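Local atomic coordinates of transcriptional regulator, putative (PDB entry 2R5F), a protein that is probably a DNA-binding transcription factor of the SorC family, whose putative sugar-binding domain is expected to sense a carbohydrate effector. Residues 156-164 against 235-243; 191-199 against 213-221. All blocks are in the same frame, centred on the assembly; numbering follows the deposited sequence.

Followed from the N terminus, the chain passes through several strands and helices before strand 155-162, which carries one side of contact 1, and then reaches the hairpin 191-199. Residues 213-221 return to that hairpin, and contact 2 closes a short loop of 13 intervening residues. Only later does helix 237-245 come back over residues 156-164, so contact 1 closes a loop of 70 residues that contains contact 2 whole. The two do not cross, but they do touch: strands 155-162 and 191-193 are antiparallel neighbours, with a probable hydrogen bond from Gly161 N to Asp192 O, while Phe198 packs on the helix near Ala239 and Ala243. Sheet, hairpin and both helices are thereby tied together.

Contact 1. Residues 156-164 against 235-243; sequences AIVGIGELE and RKVQAIKGA. With SO4 (sulfate ion), chain B.
The Arg235 guanidinium meets Glu164 edge-on, the carbonyl oxygen Glu164 O lying in its plane 2.9 Å from Arg235 NH1. The carboxylate of Glu162 is turned 42° from that plane, and the two side chains cross at about a right angle. Arg235 and Lys236 stand near this carboxylate without their charged atoms touching it, so any attraction is probably longer-range. Glu162 makes its closer contact through its stem, where Glu162 CB lies 3.5 Å from Arg235 O.

Lys236 suits its place because a long chain ending in an amine can reach across from segment 235-243 to the strand. Its one bend, at chi2 (-141°), is followed by an extended run. This brings Lys236 NZ 2.7 Å from Ile160 O in a hydrogen bond. The C=O...N angle there is 156°. A second bond, 2.9 Å long, joins Lys236 NZ to O1 of the sulfate, which probably came from the crystallisation liquor; Ser67, Ser68 and Thr69 also hold it. Gly159, lacking a side chain, lets its CA approach sulfate O3 to 3.8 Å. Such an anion site is consistent with recognition of a phosphorylated sugar, as in some relatives.

The fold here is Rossmann-like: strand 226-230, helix 237-245 and strand 251-255 form a beta-alpha-beta crossover, and the helix packs beside the end of strand 155-162. Below these polar groups, Ile160 spreads its branched side chain over the helix. Ile160 CG2 lies 4.1 Å from Ala239 CB, and its CD1 touches Ala243 CB. The small alanines let the backbones come close; Ala239 CB approaches Gly161 O to 3.7 Å. Beyond Ile160, Ile193 of the hairpin and Leu249 continue the apolar layer.

Contact 2. Residues 191-199 against 213-221; sequences GDICLRYFD and VVSMGLGKL
Arg196 grips Ser215 side-on with two nitrogens. Arg196 NE donates to Ser215 OG at 2.9 Å, almost straight (177°) and in the guanidinium plane, while Arg196 NH2 reaches Ser215 O at 3.0 Å from above the carbonyl plane. The serine hydroxyl, set between its own backbone N and carbonyl carbon (chi1 75°), in turn donates a weak hydrogen bond to Cys194 O, so a small side chain that can both accept and donate suits this buried spot. A water donates to Met216 O and, weakly, to Ile193 O.

Over the centre of one guanidinium face lies Gly217 CA, 3.9 Å above the plane. Glycine suits the position because the folded-back Lys220 NZ takes up the room a CB would need. Arginine also serves through its aliphatic stem, for Arg196 CB packs 3.6 Å from Leu218 CG. Leu218 sets CD1 against Tyr197 O and the edge of the Phe198 ring. Deeper in, Ile193 and Leu221 cross at about a right angle, CG2 of Ile193 lying 3.7 Å from CD2 of Leu221, and Val158 of the central sheet extends this apolar cluster. At the exposed end Leu195 CD2 sits 3.9 Å from Val213 CG2.

Asp192 OD2 accepts from Leu195 N (3.0 Å), an Asx motif that braces the turn. Cys194 and Leu195, both with positive phi, make the type I' turn of a beta-hairpin with a two-residue loop, here packed against the junction between strand 214-215 and the helix that Gly217 precedes as N-cap.

Contact 1. Residues 156-164 against 235-243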
loop_
_atom_site.group_PDB
_atom_site.type_symbol
_atom_site.label_atom_id
_atom_site.label_comp_id
_atom_site.label_asym_id
_atom_site.label_seq_id
_atom_site.Cartn_x
_atom_site.Cartn_y
_atom_site.Cartn_z
ATOM N N ALA A 156 4.759 -5.371 2.674
ATOM C CA ALA A 156 3.878 -4.921 1.573
ATOM C C ALA A 156 3.403 -3.520 1.823
ATOM O O ALA A 156 2.892 -3.226 2.886
ATOM C CB ALA A 156 2.696 -5.878 1.356
ATOM N N ILE A 157 3.575 -2.646 0.830
ATOM C CA ILE A 157 3.073 -1.296 0.888
ATOM C C ILE A 157 1.914 -1.151 -0.102
ATOM O O ILE A 157 2.088 -1.335 -1.302
ATOM C CB ILE A 157 4.177 -0.257 0.534
ATOM C CG1 ILE A 157 5.478 -0.579 1.287
ATOM C CG2 ILE A 157 3.633 1.182 0.772
ATOM C CD1 ILE A 157 6.611 0.228 0.885
ATOM N N VAL A 158 0.727 -0.821 0.393
ATOM C CA VAL A 158 -0.501 -0.895 -0.431
ATOM C C VAL A 158 -1.390 0.327 -0.254
ATOM O O VAL A 158 -1.503 0.883 0.848
ATOM C CB VAL A 158 -1.347 -2.202 -0.133
ATOM C CG1 VAL A 158 -0.542 -3.499 -0.401
ATOM C CG2 VAL A 158 -1.918 -2.199 1.293
ATOM N N GLY A 159 -2.024 0.760 -1.335
ATOM C CA GLY A 159 -3.038 1.775 -1.239
ATOM C C GLY A 159 -4.323 1.002 -1.027
ATOM O O GLY A 159 -4.339 -0.218 -1.134
ATOM N N ILE A 160 -5.399 1.709 -0.726
ATOM C CA ILE A 160 -6.695 1.075 -0.518
ATOM C C ILE A 160 -7.660 1.837 -1.414
ATOM O O ILE A 160 -7.790 3.046 -1.287
ATOM C CB ILE A 160 -7.091 1.110 0.991
ATOM C CG1 ILE A 160 -6.113 0.239 1.809
ATOM C CG2 ILE A 160 -8.538 0.613 1.220
ATOM C CD1 ILE A 160 -5.960 0.661 3.247
ATOM N N GLY A 161 -8.289 1.145 -2.365
ATOM C CA GLY A 161 -9.276 1.781 -3.235
ATOM C C GLY A 161 -10.705 1.665 -2.702
ATOM O O GLY A 161 -11.074 0.664 -2.089
ATOM N N GLU A 162 -11.517 2.684 -2.944
ATOM C CA GLU A 162 -12.949 2.615 -2.641
ATOM C C GLU A 162 -13.758 2.188 -3.878
ATOM O O GLU A 162 -13.384 2.525 -4.999
ATOM C CB GLU A 162 -13.432 3.970 -2.091
ATOM C CG GLU A 162 -13.658 5.120 -3.131
ATOM C CD GLU A 162 -12.366 5.836 -3.599
ATOM O OE1 GLU A 162 -11.343 5.163 -3.871
ATOM O OE2 GLU A 162 -12.376 7.089 -3.704
ATOM N N LEU A 163 -14.854 1.445 -3.670
ATOM C CA LEU A 163 -15.836 1.148 -4.734
ATOM C C LEU A 163 -17.106 2.007 -4.642
ATOM O O LEU A 163 -17.925 1.828 -3.736
ATOM C CB LEU A 163 -16.220 -0.334 -4.748
ATOM C CG LEU A 163 -16.404 -0.965 -6.137
ATOM C CD1 LEU A 163 -16.568 -2.450 -6.009
ATOM C CD2 LEU A 163 -17.586 -0.380 -6.913
ATOM N N GLU A 164 -17.276 2.883 -5.635
ATOM C CA GLU A 164 -18.293 3.946 -5.693
ATOM C C GLU A 164 -17.658 5.226 -5.163
ATOM O O GLU A 164 -16.639 5.674 -5.681
ATOM C CB GLU A 164 -19.569 3.642 -4.883
ATOM C CG GLU A 164 -20.429 2.490 -5.370
ATOM C CD GLU A 164 -21.499 2.099 -4.353
ATOM O OE1 GLU A 164 -22.104 3.000 -3.717
ATOM O OE2 GLU A 164 -21.741 0.881 -4.193
ATOM N N ARG A 235 -14.118 9.647 1.342
ATOM C CA ARG A 235 -14.718 8.604 0.493
ATOM C C ARG A 235 -14.148 7.195 0.712
ATOM O O ARG A 235 -14.719 6.199 0.253
ATOM C CB ARG A 235 -14.595 8.976 -0.983
ATOM C CG ARG A 235 -15.215 10.311 -1.328
ATOM C CD ARG A 235 -15.862 10.279 -2.707
ATOM N NE ARG A 235 -17.269 9.848 -2.677
ATOM C CZ ARG A 235 -17.765 8.807 -3.357
ATOM N NH1 ARG A 235 -16.971 8.065 -4.128
ATOM N NH2 ARG A 235 -19.063 8.515 -3.274
ATOM N N LYS A 236 -13.039 7.114 1.426
ATOM C CA LYS A 236 -12.321 5.860 1.609
ATOM C C LYS A 236 -12.593 5.177 2.957
ATOM O O LYS A 236 -12.221 4.017 3.128
ATOM C CB LYS A 236 -10.811 6.103 1.510
ATOM C CG LYS A 236 -10.311 6.492 0.143
ATOM C CD LYS A 236 -8.994 5.816 -0.088
ATOM C CE LYS A 236 -8.332 6.335 -1.331
ATOM N NZ LYS A 236 -7.047 5.638 -1.495
ATOM N N VAL A 237 -13.218 5.899 3.897
ATOM C CA VAL A 237 -13.452 5.392 5.264
ATOM C C VAL A 237 -14.027 3.941 5.330
ATOM O O VAL A 237 -13.408 3.063 5.942
ATOM C CB VAL A 237 -14.239 6.435 6.154
ATOM C CG1 VAL A 237 -14.483 5.919 7.557
ATOM C CG2 VAL A 237 -13.477 7.769 6.234
ATOM N N GLN A 238 -15.157 3.678 4.669
ATOM C CA GLN A 238 -15.762 2.349 4.674
ATOM C C GLN A 238 -14.803 1.282 4.104
ATOM O O GLN A 238 -14.729 0.156 4.608
ATOM C CB GLN A 238 -17.065 2.343 3.886
ATOM C CG GLN A 238 -17.911 1.085 4.120
ATOM C CD GLN A 238 -19.001 0.901 3.104
ATOM O OE1 GLN A 238 -18.880 1.347 1.959
ATOM N NE2 GLN A 238 -20.081 0.236 3.506
ATOM N N ALA A 239 -14.079 1.673 3.058
ATOM C CA ALA A 239 -13.076 0.835 2.409
ATOM C C ALA A 239 -11.938 0.501 3.359
ATOM O O ALA A 239 -11.570 -0.665 3.496
ATOM C CB ALA A 239 -12.534 1.523 1.157
ATOM N N ILE A 240 -11.372 1.523 3.996
ATOM C CA ILE A 240 -10.299 1.349 4.980
ATOM C C ILE A 240 -10.741 0.530 6.204
ATOM O O ILE A 240 -9.998 -0.353 6.670
ATOM C CB ILE A 240 -9.729 2.699 5.406
ATOM C CG1 ILE A 240 -9.127 3.417 4.172
ATOM C CG2 ILE A 240 -8.628 2.524 6.475
ATOM C CD1 ILE A 240 -8.955 4.907 4.394
ATOM N N LYS A 241 -11.938 0.806 6.724
ATOM C CA LYS A 241 -12.478 -0.007 7.826
ATOM C C LYS A 241 -12.625 -1.484 7.440
ATOM O O LYS A 241 -12.290 -2.372 8.240
ATOM C CB LYS A 241 -13.804 0.545 8.338
ATOM C CG LYS A 241 -14.553 -0.407 9.265
ATOM C CD LYS A 241 -15.587 0.325 10.093
ATOM C CE LYS A 241 -16.709 -0.662 10.519
ATOM N NZ LYS A 241 -17.528 -0.044 11.573
ATOM N N GLY A 242 -13.144 -1.736 6.229
ATOM C CA GLY A 242 -13.176 -3.086 5.647
ATOM C C GLY A 242 -11.809 -3.767 5.655
ATOM O O GLY A 242 -11.686 -4.927 6.124
ATOM N N ALA A 243 -10.784 -3.058 5.163
ATOM C CA ALA A 243 -9.397 -3.564 5.163
ATOM C C ALA A 243 -8.892 -3.820 6.591
ATOM O O ALA A 243 -8.302 -4.866 6.842
ATOM C CB ALA A 243 -8.457 -2.617 4.417
HETATM S S SO4 B . -4.789 5.504 -4.430
HETATM O O1 SO4 B . -6.220 5.282 -4.276
HETATM O O2 SO4 B . -4.414 6.874 -4.128
HETATM O O3 SO4 B . -4.018 4.633 -3.581
HETATM O O4 SO4 B . -4.432 5.329 -5.839
#

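Contact 2. Residues 191-199 against 213-221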
loop_
_atom_site.group_PDB
_atom_site.type_symbol
_atom_site.label_atom_id
_atom_site.label_comp_id
_atom_site.label_asym_id
_atom_site.label_seq_id
_atom_site.Cartn_x
_atom_site.Cartn_y
_atom_site.Cartn_z
ATOM N N GLY A 191 -14.458 -2.014 -1.334
ATOM C CA GLY A 191 -13.089 -1.546 -1.608
ATOM C C GLY A 191 -12.186 -2.642 -2.144
ATOM O O GLY A 191 -12.619 -3.778 -2.339
ATOM N N ASP A 192 -10.917 -2.300 -2.365
ATOM C CA ASP A 192 -9.947 -3.251 -2.905
ATOM C C ASP A 192 -8.552 -2.917 -2.423
ATOM O O ASP A 192 -8.216 -1.749 -2.173
ATOM C CB ASP A 192 -9.968 -3.258 -4.444
ATOM C CG ASP A 192 -9.161 -2.101 -5.058
ATOM O OD1 ASP A 192 -9.707 -0.993 -5.209
ATOM O OD2 ASP A 192 -7.988 -2.302 -5.426
ATOM N N ILE A 193 -7.757 -3.973 -2.281
ATOM C CA ILE A 193 -6.311 -3.874 -2.190
ATOM C C ILE A 193 -5.797 -4.702 -3.372
ATOM O O ILE A 193 -6.221 -5.841 -3.566
ATOM C CB ILE A 193 -5.752 -4.431 -0.867
ATOM C CG1 ILE A 193 -6.158 -3.528 0.308
ATOM C CG2 ILE A 193 -4.240 -4.555 -0.984
ATOM C CD1 ILE A 193 -5.896 -4.077 1.697
ATOM N N CYS A 194 -4.930 -4.089 -4.174
ATOM C CA CYS A 194 -4.322 -4.715 -5.358
ATOM C C CYS A 194 -5.327 -5.263 -6.372
ATOM O O CYS A 194 -5.063 -6.270 -6.998
ATOM C CB CYS A 194 -3.332 -5.816 -4.965
ATOM S SG CYS A 194 -1.874 -5.207 -4.073
ATOM N N LEU A 195 -6.462 -4.582 -6.528
ATOM C CA LEU A 195 -7.558 -5.050 -7.362
ATOM C C LEU A 195 -8.164 -6.343 -6.808
ATOM O O LEU A 195 -8.876 -7.054 -7.501
ATOM C CB LEU A 195 -7.108 -5.226 -8.820
ATOM C CG LEU A 195 -7.900 -4.455 -9.877
ATOM C CD1 LEU A 195 -8.177 -2.986 -9.435
ATOM C CD2 LEU A 195 -7.161 -4.496 -11.194
ATOM N N ARG A 196 -7.897 -6.638 -5.540
ATOM C CA ARG A 196 -8.635 -7.708 -4.865
ATOM C C ARG A 196 -9.721 -7.099 -3.953
ATOM O O ARG A 196 -9.415 -6.414 -3.004
ATOM C CB ARG A 196 -7.668 -8.606 -4.083
ATOM C CG ARG A 196 -6.505 -9.194 -4.928
ATOM C CD ARG A 196 -7.047 -10.164 -5.971
ATOM N NE ARG A 196 -5.984 -10.836 -6.716
ATOM C CZ ARG A 196 -5.872 -12.155 -6.851
ATOM N NH1 ARG A 196 -6.765 -12.972 -6.305
ATOM N NH2 ARG A 196 -4.860 -12.664 -7.532
ATOM N N TYR A 197 -10.986 -7.394 -4.238
ATOM C CA TYR A 197 -12.108 -6.745 -3.565
ATOM C C TYR A 197 -12.544 -7.451 -2.287
ATOM O O TYR A 197 -12.432 -8.664 -2.173
ATOM C CB TYR A 197 -13.274 -6.563 -4.560
ATOM C CG TYR A 197 -12.974 -5.486 -5.586
ATOM C CD1 TYR A 197 -12.238 -5.766 -6.745
ATOM C CD2 TYR A 197 -13.386 -4.182 -5.378
ATOM C CE1 TYR A 197 -11.938 -4.766 -7.670
ATOM C CE2 TYR A 197 -13.099 -3.184 -6.293
ATOM C CZ TYR A 197 -12.375 -3.475 -7.434
ATOM O OH TYR A 197 -12.103 -2.441 -8.319
ATOM N N PHE A 198 -13.032 -6.673 -1.326
ATOM C CA PHE A 198 -13.510 -7.183 -0.040
ATOM C C PHE A 198 -14.763 -6.436 0.398
ATOM O O PHE A 198 -15.051 -5.336 -0.092
ATOM C CB PHE A 198 -12.442 -7.074 1.053
ATOM C CG PHE A 198 -11.818 -5.709 1.169
ATOM C CD1 PHE A 198 -12.478 -4.671 1.817
ATOM C CD2 PHE A 198 -10.576 -5.459 0.624
ATOM C CE1 PHE A 198 -11.920 -3.410 1.911
ATOM C CE2 PHE A 198 -9.993 -4.185 0.727
ATOM C CZ PHE A 198 -10.665 -3.162 1.363
ATOM N N ASP A 199 -15.499 -7.037 1.325
ATOM C CA ASP A 199 -16.746 -6.456 1.783
ATOM C C ASP A 199 -16.520 -5.592 3.035
ATOM O O ASP A 199 -15.355 -5.365 3.444
ATOM C CB ASP A 199 -17.866 -7.527 1.910
ATOM C CG ASP A 199 -17.770 -8.383 3.179
ATOM O OD1 ASP A 199 -16.986 -8.074 4.104
ATOM O OD2 ASP A 199 -18.535 -9.368 3.259
ATOM N N VAL A 213 -4.715 -9.155 -15.409
ATOM C CA VAL A 213 -4.402 -8.723 -14.035
ATOM C C VAL A 213 -3.627 -9.780 -13.223
ATOM O O VAL A 213 -4.152 -10.847 -12.848
ATOM C CB VAL A 213 -5.657 -8.223 -13.273
ATOM C CG1 VAL A 213 -5.320 -7.879 -11.833
ATOM C CG2 VAL A 213 -6.223 -7.009 -13.961
ATOM N N VAL A 214 -2.356 -9.472 -12.990
ATOM C CA VAL A 214 -1.507 -10.258 -12.109
ATOM C C VAL A 214 -1.447 -9.445 -10.842
ATOM O O VAL A 214 -1.239 -8.238 -10.905
ATOM C CB VAL A 214 -0.077 -10.429 -12.694
ATOM C CG1 VAL A 214 0.850 -11.092 -11.680
ATOM C CG2 VAL A 214 -0.120 -11.204 -14.013
ATOM N N SER A 215 -1.663 -10.086 -9.703
ATOM C CA SER A 215 -1.628 -9.384 -8.434
ATOM C C SER A 215 -1.638 -10.365 -7.283
ATOM O O SER A 215 -2.116 -11.490 -7.423
ATOM C CB SER A 215 -2.815 -8.417 -8.304
ATOM O OG SER A 215 -4.028 -9.101 -8.045
HETATM N N MSE A 216 -1.123 -9.927 -6.137
HETATM C CA MSE A 216 -1.170 -10.740 -4.929
HETATM C C MSE A 216 -2.585 -10.820 -4.364
HETATM O O MSE A 216 -3.330 -9.815 -4.382
HETATM C CB MSE A 216 -0.240 -10.157 -3.882
HETATM C CG MSE A 216 0.043 -11.118 -2.756
HETATM SE SE MSE A 216 0.968 -10.187 -1.372
HETATM C CE MSE A 216 2.792 -10.390 -2.033
ATOM N N GLY A 217 -2.938 -12.003 -3.855
ATOM C CA GLY A 217 -4.265 -12.281 -3.294
ATOM C C GLY A 217 -4.374 -11.806 -1.855
ATOM O O GLY A 217 -3.355 -11.501 -1.226
ATOM N N LEU A 218 -5.602 -11.751 -1.329
ATOM C CA LEU A 218 -5.854 -11.176 0.007
ATOM C C LEU A 218 -5.395 -12.084 1.138
ATOM O O LEU A 218 -4.873 -11.605 2.144
ATOM C CB LEU A 218 -7.317 -10.790 0.193
ATOM C CG LEU A 218 -7.804 -9.586 -0.608
ATOM C CD1 LEU A 218 -9.326 -9.457 -0.565
ATOM C CD2 LEU A 218 -7.136 -8.307 -0.138
ATOM N N GLY A 219 -5.595 -13.391 0.957
ATOM C CA GLY A 219 -5.061 -14.404 1.856
ATOM C C GLY A 219 -3.549 -14.345 1.985
ATOM O O GLY A 219 -3.031 -14.383 3.092
ATOM N N LYS A 220 -2.847 -14.266 0.857
ATOM C CA LYS A 220 -1.390 -14.087 0.857
ATOM C C LYS A 220 -0.994 -12.794 1.593
ATOM O O LYS A 220 -0.026 -12.770 2.360
ATOM C CB LYS A 220 -0.823 -14.088 -0.571
ATOM C CG LYS A 220 -0.900 -15.418 -1.306
ATOM C CD LYS A 220 -0.342 -15.340 -2.741
ATOM C CE LYS A 220 -1.355 -14.735 -3.746
ATOM N NZ LYS A 220 -2.556 -15.629 -3.906
ATOM N N LEU A 221 -1.764 -11.732 1.376
ATOM C CA LEU A 221 -1.487 -10.434 1.986
ATOM C C LEU A 221 -1.546 -10.523 3.501
ATOM O O LEU A 221 -0.664 -10.031 4.193
ATOM C CB LEU A 221 -2.475 -9.387 1.479
ATOM C CG LEU A 221 -2.298 -7.923 1.885
ATOM C CD1 LEU A 221 -1.065 -7.308 1.217
ATOM C CD2 LEU A 221 -3.567 -7.145 1.574
HETATM O O HOH W 1 -4.008 -8.087 -2.234
#